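Local atomic coordinates of vibralactone Cyclase (PDB entry 6KD0), a protein that catalyses the cyclization that forms the fused bicyclic beta-lactone of vibralactone, using an alpha/beta-hydrolase fold. Residues Ser141-Ala146 / Asp256-Pro261; Ala186-Arg191 / Pro265-Leu270; Pro210-Glu215 / Pro261-Ser266; Glu229-Ala234 / Pro282-Gly287. One frame throughout, in Å; residues are numbered along the deposited sequence.

How the contacts relate
Four first segments, 141-146, 186-191, 210-215 and 229-234, follow one another along the chain before any second segment begins. Contacts 1, 2 and 3 all end on one run, 256-270, in the loop between helix 239-249 and strand 273-278, and join it to helix 144-158, helix 178-192 and the loop after strand 203-207. Their centres lie about 10 to 14 Å apart. Contact 4 joins the end of helix 227-230 to the start of helix 284-296; it stands about 16 Å, centre to centre, from contact 3, linked by Glu-286, and about 25 Å from contact 2. All tie loops and helices of one alpha/beta-hydrolase domain together, contacts 3 and 4 near a probable Ser-His-Asp triad.

Contact 1: residues Ser141-Ala146 / Asp256-Pro261; sequences SSPTGA and DPSFSP
Ser-141 stays clear of residues 256-261, but its carbonyl oxygen accepts bonds from both N and OG1 of Thr-144, bracing the turn that leads into helix 144-158. Ser-142 carries much of the contact. Its OG stands anti to the backbone N (chi1 169°) and meets the Phe-259 ring at the edge, in plane, with OG 3.4 Å from CD1. No direct hydrogen bond crosses; two waters do the bridging. One lies 2.7 Å from Ser-142 OG and donates to Ser-258 O, also at 2.7 Å. The other lies 2.9 Å from Ser-142 OG and donates to Ser-258 OG, again at 2.9 Å. The relay continues, because Ser-258 OG donates to Asp-256 OD2 at 2.8 Å, from 37° above the carboxylate plane. The same OD2 accepts from the backbone N of Ser-258, which makes Asp-256 to Ser-258 an Asx turn. In the alpha/beta-hydrolase fold of this chain the contact therefore joins the start of helix 144-158 to a compact turn in the loop between helix 239-249 and strand 273-278. Pro-143, preceded by a cis peptide bond, occupies the N-cap position and lays its ring beside the Ser-258 side chain, CB lying 3.9 Å from OG. That hydroxyl sits between its own backbone N and carbonyl carbon (chi1 74°), from where it reaches Asp-256. Within the first turn of the helix, Ala-146 directs its methyl at the same residue, with CB 4.3 Å from Ser-258 O. Trp-189 of helix 178-192 packs against both Ala-146 and Ser-258.

Contact 2: residues Ala186-Arg191 / Pro265-Leu270; sequences AAHWAR and PSHANL
The last turns of helix 178-192 run past an irregular loop, coming nearest at Arg-191 and Leu-270, whose CA atoms are 6.6 Å apart. In this alpha/beta-hydrolase fold the loop leads into strand 273-278, and Ser-266 OG shapes it as an ST turn by accepting from Ala-268 N. Arg-191 leaves the helix with CG anti to the backbone N and bends at chi3 (61°), which turns its guanidinium end-on to the loop. NH1 donates to Ala-268 O at 2.7 Å, in the carbonyl plane, and to Ser-266 O at 2.9 Å. NH2 also reaches Ser-266 O, at 3.3 Å, so that this oxygen is gripped twice, from above its carbonyl plane. An alanine here would take these donors from both loop carbonyls and would probably loosen the turn against the helix. His-188 NE2 and His-267 ND1 share a hydrogen bond of 2.8 Å, their rings meeting rim to rim with planes at 79°. As His-188 ND1 and His-267 NE2 bond to the carbonyls of Leu-184 and Leu-262, the pair may share one positive charge. Leu-270 sets CD2 over the His-188 face, 3.8 Å from the ring centroid and 4° off the normal.

Contact 3: residues Pro210-Glu215 / Pro261-Ser266; sequences PTCHPE and PLLFPS
One backbone hydrogen bond spans the contact: Leu-262 N donates to Thr-211 O over 3.0 Å, in the carbonyl plane and nearly straight (166°). No other donor of the two segments reaches this oxygen. Pro-261, which opens the 3-10 turn 261-263 and has no N-H to offer, brings its ring edge up, with CD 3.2 Å and CG 3.6 Å from Thr-211 O. Leu-262 CB comes within 3.3 Å of the same atom, so the carbonyl is closely wrapped by carbon. An alanine here in place of Pro-261 would probably weaken that wrapping and the packing on Asn-181, Leu-184 and Ile-185, because CG and CD would be gone. Apolar side chains complete the contact. Cys-212, its SG anti to the backbone N, places CB 3.7 Å from Leu-262 CD2, while SG lies 4.0 Å from Leu-263 CD1. Polar ties to the surroundings hold the 210-215 loop in place: Glu-286 OE1 accepts from Thr-211 N and Cys-212 N, and Asn-181 donates to Pro-210 O. In the alpha/beta-hydrolase fold the buried contact thus joins the loop after strand 203-207 to the one before strand 273-278, packed between helices 178-192 and 284-296.

Contact 4: residues Glu229-Ala234 / Pro282-Gly287; sequences EECRDA and PLRDEG
Arg-284 stands at the centre of a salt-bridge network, gripping Asp-285 and Glu-230 through different edges of its guanidinium. Its CG is anti to the backbone N and the chain bends at chi3 (71°), which brings NE and NH2 side-on to the adjacent carboxylate: NE donates to Asp-285 OD1 at 2.9 Å, NH2 to Asp-285 OD2 at 3.2 Å. The end of the group faces Glu-230, with NH2 to OE2 at 3.1 Å and a weak bond from NH1 to OE1 at 3.3 Å. Carboxylate and guanidinium planes are 46° apart, so this pairing is twisted rather than flat. Glu-230 OE1 also bonds to Ser-12 OG, and Arg-284 NH1 to Gly-279 O. Two carboxylates on one guanidinium would probably favour its charged form. Beyond the charges, the SG of Cys-231 lies 4.0 Å from Arg-284 NH1, obliquely to the guanidinium, while its CB packs 3.6 Å from Pro-282 N. Ala-234, closing a type I turn that starts at Cys-231, adds a methyl, CB lying 4.2 Å from Pro-282 CD. Pro-282 follows Asp-281, probably the acid of an alpha/beta-hydrolase triad with Ser-177 and His-311. The contact thus joins the end of helix 227-230 to the start of helix 284-296, just after strand 273-278, with Val-242 of helix 239-249 also against Pro-282.

Contact 1: residues Ser141-Ala146 / Asp256-Pro261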
loop_
_atom_site.group_PDB
_atom_site.type_symbol
_atom_site.label_atom_id
_atom_site.label_comp_id
_atom_site.label_asym_id
_atom_site.label_seq_id
_atom_site.Cartn_x
_atom_site.Cartn_y
_atom_site.Cartn_z
ATOM N N SER A 141 -8.049 4.217 17.264
ATOM C CA SER A 141 -8.729 5.017 16.237
ATOM C C SER A 141 -7.731 5.819 15.412
ATOM O O SER A 141 -6.656 6.184 15.902
ATOM C CB SER A 141 -9.726 5.985 16.883
ATOM O OG SER A 141 -10.661 5.248 17.641
ATOM N N SER A 142 -8.109 6.121 14.163
ATOM C CA SER A 142 -7.351 7.068 13.351
ATOM C C SER A 142 -7.227 8.393 14.104
ATOM O O SER A 142 -8.206 8.854 14.689
ATOM C CB SER A 142 -8.052 7.292 12.003
ATOM O OG SER A 142 -7.479 8.389 11.287
ATOM N N PRO A 143 -6.067 9.061 14.079
ATOM C CA PRO A 143 -4.890 8.782 13.253
ATOM C C PRO A 143 -3.770 8.002 13.929
ATOM O O PRO A 143 -2.597 8.213 13.586
ATOM C CB PRO A 143 -4.404 10.184 12.890
ATOM C CG PRO A 143 -4.742 11.008 14.120
ATOM C CD PRO A 143 -5.944 10.355 14.778
ATOM N N THR A 144 -4.086 7.050 14.807
ATOM C CA THR A 144 -3.010 6.321 15.480
ATOM C C THR A 144 -2.187 5.515 14.490
ATOM O O THR A 144 -0.952 5.547 14.525
ATOM C CB THR A 144 -3.564 5.420 16.577
ATOM O OG1 THR A 144 -4.218 6.254 17.537
ATOM C CG2 THR A 144 -2.422 4.638 17.232
ATOM N N GLY A 145 -2.854 4.791 13.591
ATOM C CA GLY A 145 -2.120 4.008 12.607
ATOM C C GLY A 145 -1.213 4.864 11.746
ATOM O O GLY A 145 -0.037 4.535 11.532
ATOM N N ALA A 146 -1.737 6.000 11.268
ATOM C CA ALA A 146 -0.952 6.917 10.450
ATOM C C ALA A 146 0.246 7.467 11.217
ATOM O O ALA A 146 1.354 7.570 10.673
ATOM C CB ALA A 146 -1.845 8.046 9.938
ATOM N N ASP A 256 -10.553 15.688 7.958
ATOM C CA ASP A 256 -9.164 16.024 8.223
ATOM C C ASP A 256 -8.247 15.221 7.304
ATOM O O ASP A 256 -8.481 14.030 7.076
ATOM C CB ASP A 256 -8.814 15.742 9.678
ATOM C CG ASP A 256 -7.482 16.353 10.074
ATOM O OD1 ASP A 256 -7.456 17.534 10.482
ATOM O OD2 ASP A 256 -6.455 15.664 9.930
ATOM N N PRO A 257 -7.199 15.838 6.760
ATOM C CA PRO A 257 -6.274 15.085 5.895
ATOM C C PRO A 257 -5.590 13.919 6.594
ATOM O O PRO A 257 -5.138 12.996 5.902
ATOM C CB PRO A 257 -5.250 16.144 5.454
ATOM C CG PRO A 257 -5.911 17.465 5.666
ATOM C CD PRO A 257 -6.869 17.274 6.824
ATOM N N SER A 258 -5.487 13.937 7.930
ATOM C CA SER A 258 -4.905 12.804 8.648
ATOM C C SER A 258 -5.743 11.540 8.513
ATOM O O SER A 258 -5.261 10.458 8.868
ATOM C CB SER A 258 -4.687 13.127 10.128
ATOM O OG SER A 258 -5.902 13.139 10.877
ATOM N N PHE A 259 -6.981 11.649 8.021
ATOM C CA PHE A 259 -7.757 10.479 7.620
ATOM C C PHE A 259 -7.974 10.396 6.116
ATOM O O PHE A 259 -7.832 9.317 5.530
ATOM C CB PHE A 259 -9.120 10.443 8.334
ATOM C CG PHE A 259 -9.916 9.208 8.007
ATOM C CD1 PHE A 259 -9.672 8.018 8.671
ATOM C CD2 PHE A 259 -10.868 9.222 6.997
ATOM C CE1 PHE A 259 -10.384 6.866 8.353
ATOM C CE2 PHE A 259 -11.571 8.072 6.667
ATOM C CZ PHE A 259 -11.331 6.895 7.348
ATOM N N SER A 260 -8.308 11.518 5.473
ATOM C CA SER A 260 -8.671 11.595 4.061
ATOM C C SER A 260 -7.560 12.314 3.318
ATOM O O SER A 260 -7.610 13.546 3.175
ATOM C CB SER A 260 -9.990 12.349 3.891
ATOM O OG SER A 260 -11.043 11.674 4.529
ATOM N N PRO A 261 -6.553 11.604 2.804
ATOM C CA PRO A 261 -5.412 12.295 2.178
ATOM C C PRO A 261 -5.774 13.096 0.938
ATOM O O PRO A 261 -5.009 13.993 0.565
ATOM C CB PRO A 261 -4.447 11.150 1.843
ATOM C CG PRO A 261 -5.317 9.912 1.810
ATOM C CD PRO A 261 -6.344 10.148 2.878
HETATM O O HOH W 1 -5.722 7.819 9.349
HETATM O O HOH W 2 -7.812 11.192 11.717
#

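Contact 2: residues Ala186-Arg191 / Pro265-Leu270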
loop_
_atom_site.group_PDB
_atom_site.type_symbol
_atom_site.label_atom_id
_atom_site.label_comp_id
_atom_site.label_asym_id
_atom_site.label_seq_id
_atom_site.Cartn_x
_atom_site.Cartn_y
_atom_site.Cartn_z
ATOM N N ALA A 186 1.502 9.945 5.053
ATOM C CA ALA A 186 2.887 10.117 5.482
ATOM C C ALA A 186 3.679 10.953 4.490
ATOM O O ALA A 186 4.542 11.736 4.886
ATOM C CB ALA A 186 3.558 8.758 5.692
ATOM N N ALA A 187 3.422 10.782 3.196
ATOM C CA ALA A 187 4.181 11.528 2.190
ATOM C C ALA A 187 3.881 13.026 2.255
ATOM O O ALA A 187 4.797 13.860 2.113
ATOM C CB ALA A 187 3.878 10.967 0.801
ATOM N N HIS A 188 2.615 13.398 2.497
ATOM C CA HIS A 188 2.338 14.829 2.691
ATOM C C HIS A 188 3.046 15.366 3.934
ATOM O O HIS A 188 3.712 16.426 3.896
ATOM C CB HIS A 188 0.844 15.084 2.808
ATOM C CG HIS A 188 0.109 14.929 1.520
ATOM N ND1 HIS A 188 -0.187 13.694 0.986
ATOM C CD2 HIS A 188 -0.393 15.847 0.660
ATOM C CE1 HIS A 188 -0.854 13.856 -0.142
ATOM N NE2 HIS A 188 -0.987 15.153 -0.366
ATOM N N TRP A 189 2.886 14.653 5.057
ATOM C CA TRP A 189 3.543 15.056 6.298
ATOM C C TRP A 189 5.048 15.226 6.107
ATOM O O TRP A 189 5.639 16.204 6.576
ATOM C CB TRP A 189 3.258 14.036 7.392
ATOM C CG TRP A 189 1.869 14.086 7.916
ATOM C CD1 TRP A 189 0.939 15.062 7.700
ATOM C CD2 TRP A 189 1.261 13.129 8.777
ATOM N NE1 TRP A 189 -0.223 14.758 8.363
ATOM C CE2 TRP A 189 -0.045 13.580 9.044
ATOM C CE3 TRP A 189 1.698 11.931 9.353
ATOM C CZ2 TRP A 189 -0.919 12.882 9.878
ATOM C CZ3 TRP A 189 0.825 11.229 10.170
ATOM C CH2 TRP A 189 -0.471 11.705 10.421
ATOM N N ALA A 190 5.680 14.279 5.411
ATOM C CA ALA A 190 7.128 14.303 5.248
ATOM C C ALA A 190 7.554 15.464 4.365
ATOM O O ALA A 190 8.607 16.076 4.600
ATOM C CB ALA A 190 7.609 12.970 4.664
ATOM N N ARG A 191 6.752 15.771 3.335
ATOM C CA ARG A 191 7.044 16.928 2.506
ATOM C C ARG A 191 7.147 18.171 3.364
ATOM O O ARG A 191 8.070 18.977 3.200
ATOM C CB ARG A 191 5.958 17.108 1.444
ATOM C CG ARG A 191 6.128 18.378 0.624
ATOM C CD ARG A 191 4.838 18.717 -0.097
ATOM N NE ARG A 191 3.763 18.948 0.866
ATOM C CZ ARG A 191 2.469 18.960 0.566
ATOM N NH1 ARG A 191 2.069 18.771 -0.684
ATOM N NH2 ARG A 191 1.573 19.177 1.521
ATOM N N PRO A 265 -4.530 20.360 1.821
ATOM C CA PRO A 265 -4.665 21.617 1.066
ATOM C C PRO A 265 -3.825 21.659 -0.196
ATOM O O PRO A 265 -4.236 22.273 -1.187
ATOM C CB PRO A 265 -4.210 22.678 2.073
ATOM C CG PRO A 265 -4.440 22.048 3.419
ATOM C CD PRO A 265 -4.211 20.580 3.241
ATOM N N SER A 266 -2.669 21.019 -0.206
ATOM C CA SER A 266 -1.809 21.042 -1.371
ATOM C C SER A 266 -1.245 19.659 -1.657
ATOM O O SER A 266 -0.804 18.950 -0.742
ATOM C CB SER A 266 -0.665 22.024 -1.180
ATOM O OG SER A 266 0.273 21.861 -2.219
ATOM N N HIS A 267 -1.271 19.283 -2.936
ATOM C CA HIS A 267 -0.628 18.062 -3.408
ATOM C C HIS A 267 0.606 18.359 -4.241
ATOM O O HIS A 267 1.112 17.461 -4.917
ATOM C CB HIS A 267 -1.599 17.198 -4.220
ATOM C CG HIS A 267 -2.827 16.808 -3.463
ATOM N ND1 HIS A 267 -2.781 16.020 -2.334
ATOM C CD2 HIS A 267 -4.133 17.106 -3.665
ATOM C CE1 HIS A 267 -4.008 15.849 -1.871
ATOM N NE2 HIS A 267 -4.846 16.499 -2.655
ATOM N N ALA A 268 1.102 19.596 -4.213
ATOM C CA ALA A 268 2.320 19.912 -4.948
ATOM C C ALA A 268 3.532 19.355 -4.212
ATOM O O ALA A 268 3.501 19.134 -2.995
ATOM C CB ALA A 268 2.479 21.427 -5.129
ATOM N N ASN A 269 4.597 19.106 -4.975
ATOM C CA ASN A 269 5.906 18.789 -4.420
ATOM C C ASN A 269 5.912 17.448 -3.670
ATOM O O ASN A 269 6.749 17.223 -2.792
ATOM C CB ASN A 269 6.399 19.926 -3.511
ATOM C CG ASN A 269 7.899 19.876 -3.268
ATOM O OD1 ASN A 269 8.653 19.353 -4.095
ATOM N ND2 ASN A 269 8.341 20.405 -2.120
ATOM N N LEU A 270 4.976 16.551 -4.010
ATOM C CA LEU A 270 4.994 15.180 -3.532
ATOM C C LEU A 270 5.997 14.379 -4.348
ATOM O O LEU A 270 6.416 14.817 -5.424
ATOM C CB LEU A 270 3.604 14.562 -3.658
ATOM C CG LEU A 270 2.526 15.181 -2.768
ATOM C CD1 LEU A 270 1.169 14.597 -3.106
ATOM C CD2 LEU A 270 2.849 14.948 -1.312
HETATM O O HOH W 3 -0.952 20.663 2.241
#

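Contact 3: residues Pro210-Glu215 / Pro261-Ser266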
loop_
_atom_site.group_PDB
_atom_site.type_symbol
_atom_site.label_atom_id
_atom_site.label_comp_id
_atom_site.label_asym_id
_atom_site.label_seq_id
_atom_site.Cartn_x
_atom_site.Cartn_y
_atom_site.Cartn_z
ATOM N N PRO A 210 -7.804 3.563 -0.355
ATOM C CA PRO A 210 -8.832 4.569 -0.062
ATOM C C PRO A 210 -8.151 5.922 0.055
ATOM O O PRO A 210 -6.985 6.016 0.445
ATOM C CB PRO A 210 -9.428 4.113 1.281
ATOM C CG PRO A 210 -8.327 3.277 1.927
ATOM C CD PRO A 210 -7.465 2.726 0.818
ATOM N N THR A 211 -8.860 6.976 -0.364
ATOM C CA THR A 211 -8.299 8.324 -0.326
ATOM C C THR A 211 -9.186 9.336 0.373
ATOM O O THR A 211 -8.693 10.422 0.708
ATOM C CB THR A 211 -8.006 8.838 -1.743
ATOM O OG1 THR A 211 -9.242 8.987 -2.452
ATOM C CG2 THR A 211 -7.104 7.858 -2.486
ATOM N N CYS A 212 -10.456 9.029 0.621
ATOM C CA CYS A 212 -11.342 10.034 1.185
ATOM C C CYS A 212 -12.535 9.353 1.826
ATOM O O CYS A 212 -13.153 8.477 1.214
ATOM C CB CYS A 212 -11.812 11.016 0.095
ATOM S SG CYS A 212 -12.603 12.474 0.776
ATOM N N HIS A 213 -12.855 9.765 3.045
ATOM C CA HIS A 213 -14.101 9.360 3.668
ATOM C C HIS A 213 -15.284 9.771 2.784
ATOM O O HIS A 213 -15.311 10.904 2.278
ATOM C CB HIS A 213 -14.212 10.003 5.047
ATOM C CG HIS A 213 -15.207 9.339 5.942
ATOM N ND1 HIS A 213 -16.560 9.333 5.672
ATOM C CD2 HIS A 213 -15.050 8.663 7.107
ATOM C CE1 HIS A 213 -17.192 8.678 6.632
ATOM N NE2 HIS A 213 -16.299 8.262 7.513
ATOM N N PRO A 214 -16.263 8.897 2.571
ATOM C CA PRO A 214 -17.417 9.276 1.732
ATOM C C PRO A 214 -18.155 10.505 2.230
ATOM O O PRO A 214 -18.674 11.295 1.428
ATOM C CB PRO A 214 -18.302 8.022 1.790
ATOM C CG PRO A 214 -17.333 6.905 2.010
ATOM C CD PRO A 214 -16.286 7.469 2.938
ATOM N N GLU A 215 -18.214 10.702 3.541
ATOM C CA GLU A 215 -18.893 11.874 4.073
ATOM C C GLU A 215 -18.092 13.154 3.886
ATOM O O GLU A 215 -18.633 14.237 4.121
ATOM C CB GLU A 215 -19.228 11.641 5.546
ATOM C CG GLU A 215 -20.105 10.400 5.729
ATOM C CD GLU A 215 -20.624 10.226 7.143
ATOM O OE1 GLU A 215 -21.625 9.497 7.321
ATOM O OE2 GLU A 215 -20.027 10.807 8.074
ATOM N N PRO A 261 -6.553 11.604 2.804
ATOM C CA PRO A 261 -5.412 12.295 2.178
ATOM C C PRO A 261 -5.774 13.096 0.938
ATOM O O PRO A 261 -5.009 13.993 0.565
ATOM C CB PRO A 261 -4.447 11.150 1.843
ATOM C CG PRO A 261 -5.317 9.912 1.810
ATOM C CD PRO A 261 -6.344 10.148 2.878
ATOM N N LEU A 262 -6.885 12.767 0.264
ATOM C CA LEU A 262 -7.398 13.587 -0.828
ATOM C C LEU A 262 -7.529 15.054 -0.434
ATOM O O LEU A 262 -7.388 15.941 -1.290
ATOM C CB LEU A 262 -8.763 13.060 -1.280
ATOM C CG LEU A 262 -9.371 13.647 -2.554
ATOM C CD1 LEU A 262 -8.676 13.043 -3.781
ATOM C CD2 LEU A 262 -10.870 13.378 -2.600
ATOM N N LEU A 263 -7.778 15.327 0.849
ATOM C CA LEU A 263 -8.164 16.646 1.338
ATOM C C LEU A 263 -7.001 17.472 1.904
ATOM O O LEU A 263 -7.246 18.533 2.492
ATOM C CB LEU A 263 -9.245 16.498 2.413
ATOM C CG LEU A 263 -10.478 15.703 1.965
ATOM C CD1 LEU A 263 -11.527 15.631 3.062
ATOM C CD2 LEU A 263 -11.083 16.305 0.686
ATOM N N PHE A 264 -5.760 17.022 1.764
ATOM C CA PHE A 264 -4.645 17.919 2.062
ATOM C C PHE A 264 -4.781 19.189 1.231
ATOM O O PHE A 264 -5.131 19.121 0.044
ATOM C CB PHE A 264 -3.292 17.262 1.776
ATOM C CG PHE A 264 -2.789 16.424 2.906
ATOM C CD1 PHE A 264 -2.141 17.007 3.979
ATOM C CD2 PHE A 264 -2.996 15.052 2.911
ATOM C CE1 PHE A 264 -1.680 16.242 5.031
ATOM C CE2 PHE A 264 -2.544 14.276 3.969
ATOM C CZ PHE A 264 -1.891 14.871 5.031
ATOM N N PRO A 265 -4.530 20.360 1.821
ATOM C CA PRO A 265 -4.665 21.617 1.066
ATOM C C PRO A 265 -3.825 21.659 -0.196
ATOM O O PRO A 265 -4.236 22.273 -1.187
ATOM C CB PRO A 265 -4.210 22.678 2.073
ATOM C CG PRO A 265 -4.440 22.048 3.419
ATOM C CD PRO A 265 -4.211 20.580 3.241
ATOM N N SER A 266 -2.669 21.019 -0.206
ATOM C CA SER A 266 -1.809 21.042 -1.371
ATOM C C SER A 266 -1.245 19.659 -1.657
ATOM O O SER A 266 -0.804 18.950 -0.742
ATOM C CB SER A 266 -0.665 22.024 -1.180
ATOM O OG SER A 266 0.273 21.861 -2.219
#

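Contact 4: residues Glu229-Ala234 / Pro282-Gly287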
loop_
_atom_site.group_PDB
_atom_site.type_symbol
_atom_site.label_atom_id
_atom_site.label_comp_id
_atom_site.label_asym_id
_atom_site.label_seq_id
_atom_site.Cartn_x
_atom_site.Cartn_y
_atom_site.Cartn_z
ATOM N N GLU A 229 -20.977 2.840 -6.265
ATOM C CA GLU A 229 -22.276 2.231 -6.537
ATOM C C GLU A 229 -22.186 1.150 -7.613
ATOM O O GLU A 229 -22.766 0.066 -7.463
ATOM C CB GLU A 229 -23.277 3.305 -6.973
ATOM C CG GLU A 229 -23.627 4.304 -5.896
ATOM C CD GLU A 229 -24.209 3.651 -4.664
ATOM O OE1 GLU A 229 -25.009 2.697 -4.811
ATOM O OE2 GLU A 229 -23.871 4.097 -3.549
ATOM N N GLU A 230 -21.461 1.440 -8.698
ATOM C CA GLU A 230 -21.342 0.489 -9.802
ATOM C C GLU A 230 -20.681 -0.807 -9.344
ATOM O O GLU A 230 -21.075 -1.898 -9.773
ATOM C CB GLU A 230 -20.571 1.125 -10.966
ATOM C CG GLU A 230 -19.796 0.139 -11.875
ATOM C CD GLU A 230 -18.578 0.775 -12.571
ATOM O OE1 GLU A 230 -17.756 0.030 -13.171
ATOM O OE2 GLU A 230 -18.444 2.022 -12.516
ATOM N N CYS A 231 -19.694 -0.717 -8.447
ATOM C CA CYS A 231 -19.009 -1.886 -7.912
ATOM C C CYS A 231 -19.397 -2.174 -6.464
ATOM O O CYS A 231 -18.609 -2.752 -5.713
ATOM C CB CYS A 231 -17.497 -1.697 -8.026
ATOM S SG CYS A 231 -16.936 -1.424 -9.718
ATOM N N ARG A 232 -20.609 -1.780 -6.050
ATOM C CA ARG A 232 -20.966 -1.922 -4.646
ATOM C C ARG A 232 -20.985 -3.372 -4.188
ATOM O O ARG A 232 -20.883 -3.621 -2.985
ATOM C CB ARG A 232 -22.324 -1.278 -4.380
ATOM C CG ARG A 232 -23.478 -1.961 -5.086
ATOM C CD ARG A 232 -24.725 -1.101 -4.976
ATOM N NE ARG A 232 -25.865 -1.724 -5.638
ATOM C CZ ARG A 232 -26.106 -1.653 -6.944
ATOM N NH1 ARG A 232 -25.284 -0.982 -7.740
ATOM N NH2 ARG A 232 -27.170 -2.257 -7.454
ATOM N N ASP A 233 -21.113 -4.340 -5.103
ATOM C CA ASP A 233 -21.101 -5.750 -4.721
ATOM C C ASP A 233 -19.919 -6.500 -5.329
ATOM O O ASP A 233 -20.008 -7.706 -5.573
ATOM C CB ASP A 233 -22.411 -6.435 -5.108
ATOM C CG ASP A 233 -23.616 -5.833 -4.406
ATOM O OD1 ASP A 233 -23.552 -5.659 -3.177
ATOM O OD2 ASP A 233 -24.626 -5.540 -5.093
ATOM N N ALA A 234 -18.796 -5.816 -5.546
ATOM C CA ALA A 234 -17.679 -6.441 -6.236
ATOM C C ALA A 234 -17.063 -7.538 -5.368
ATOM O O ALA A 234 -17.116 -7.472 -4.137
ATOM C CB ALA A 234 -16.615 -5.411 -6.597
ATOM N N PRO A 282 -14.979 -0.882 -5.584
ATOM C CA PRO A 282 -15.689 0.356 -5.198
ATOM C C PRO A 282 -14.758 1.519 -4.896
ATOM O O PRO A 282 -15.152 2.680 -5.078
ATOM C CB PRO A 282 -16.479 -0.067 -3.948
ATOM C CG PRO A 282 -15.713 -1.244 -3.403
ATOM C CD PRO A 282 -15.231 -1.978 -4.629
ATOM N N LEU A 283 -13.533 1.248 -4.447
ATOM C CA LEU A 283 -12.547 2.294 -4.162
ATOM C C LEU A 283 -11.818 2.790 -5.406
ATOM O O LEU A 283 -10.900 3.612 -5.283
ATOM C CB LEU A 283 -11.505 1.770 -3.161
ATOM C CG LEU A 283 -11.964 1.431 -1.752
ATOM C CD1 LEU A 283 -10.759 1.039 -0.858
ATOM C CD2 LEU A 283 -12.742 2.577 -1.131
ATOM N N ARG A 284 -12.179 2.302 -6.598
ATOM C CA ARG A 284 -11.408 2.641 -7.789
ATOM C C ARG A 284 -11.406 4.142 -8.047
ATOM O O ARG A 284 -10.347 4.747 -8.257
ATOM C CB ARG A 284 -11.958 1.892 -9.006
ATOM C CG ARG A 284 -11.239 2.223 -10.313
ATOM C CD ARG A 284 -12.065 1.748 -11.527
ATOM N NE ARG A 284 -13.262 2.568 -11.731
ATOM C CZ ARG A 284 -14.462 2.101 -12.067
ATOM N NH1 ARG A 284 -14.663 0.797 -12.224
ATOM N NH2 ARG A 284 -15.470 2.944 -12.247
ATOM N N ASP A 285 -12.583 4.762 -8.038
ATOM C CA ASP A 285 -12.673 6.126 -8.550
ATOM C C ASP A 285 -12.088 7.162 -7.588
ATOM O O ASP A 285 -11.519 8.157 -8.050
ATOM C CB ASP A 285 -14.118 6.443 -8.932
ATOM C CG ASP A 285 -14.532 5.771 -10.245
ATOM O OD1 ASP A 285 -13.640 5.357 -11.024
ATOM O OD2 ASP A 285 -15.738 5.626 -10.487
ATOM N N GLU A 286 -12.164 6.959 -6.269
ATOM C CA GLU A 286 -11.489 7.920 -5.395
ATOM C C GLU A 286 -9.976 7.831 -5.545
ATOM O O GLU A 286 -9.276 8.841 -5.389
ATOM C CB GLU A 286 -11.918 7.737 -3.939
ATOM C CG GLU A 286 -11.514 6.424 -3.291
ATOM C CD GLU A 286 -12.211 6.241 -1.952
ATOM O OE1 GLU A 286 -11.549 6.374 -0.893
ATOM O OE2 GLU A 286 -13.434 6.002 -1.964
ATOM N N GLY A 287 -9.456 6.650 -5.889
ATOM C CA GLY A 287 -8.040 6.543 -6.199
ATOM C C GLY A 287 -7.681 7.227 -7.506
ATOM O O GLY A 287 -6.662 7.921 -7.603
#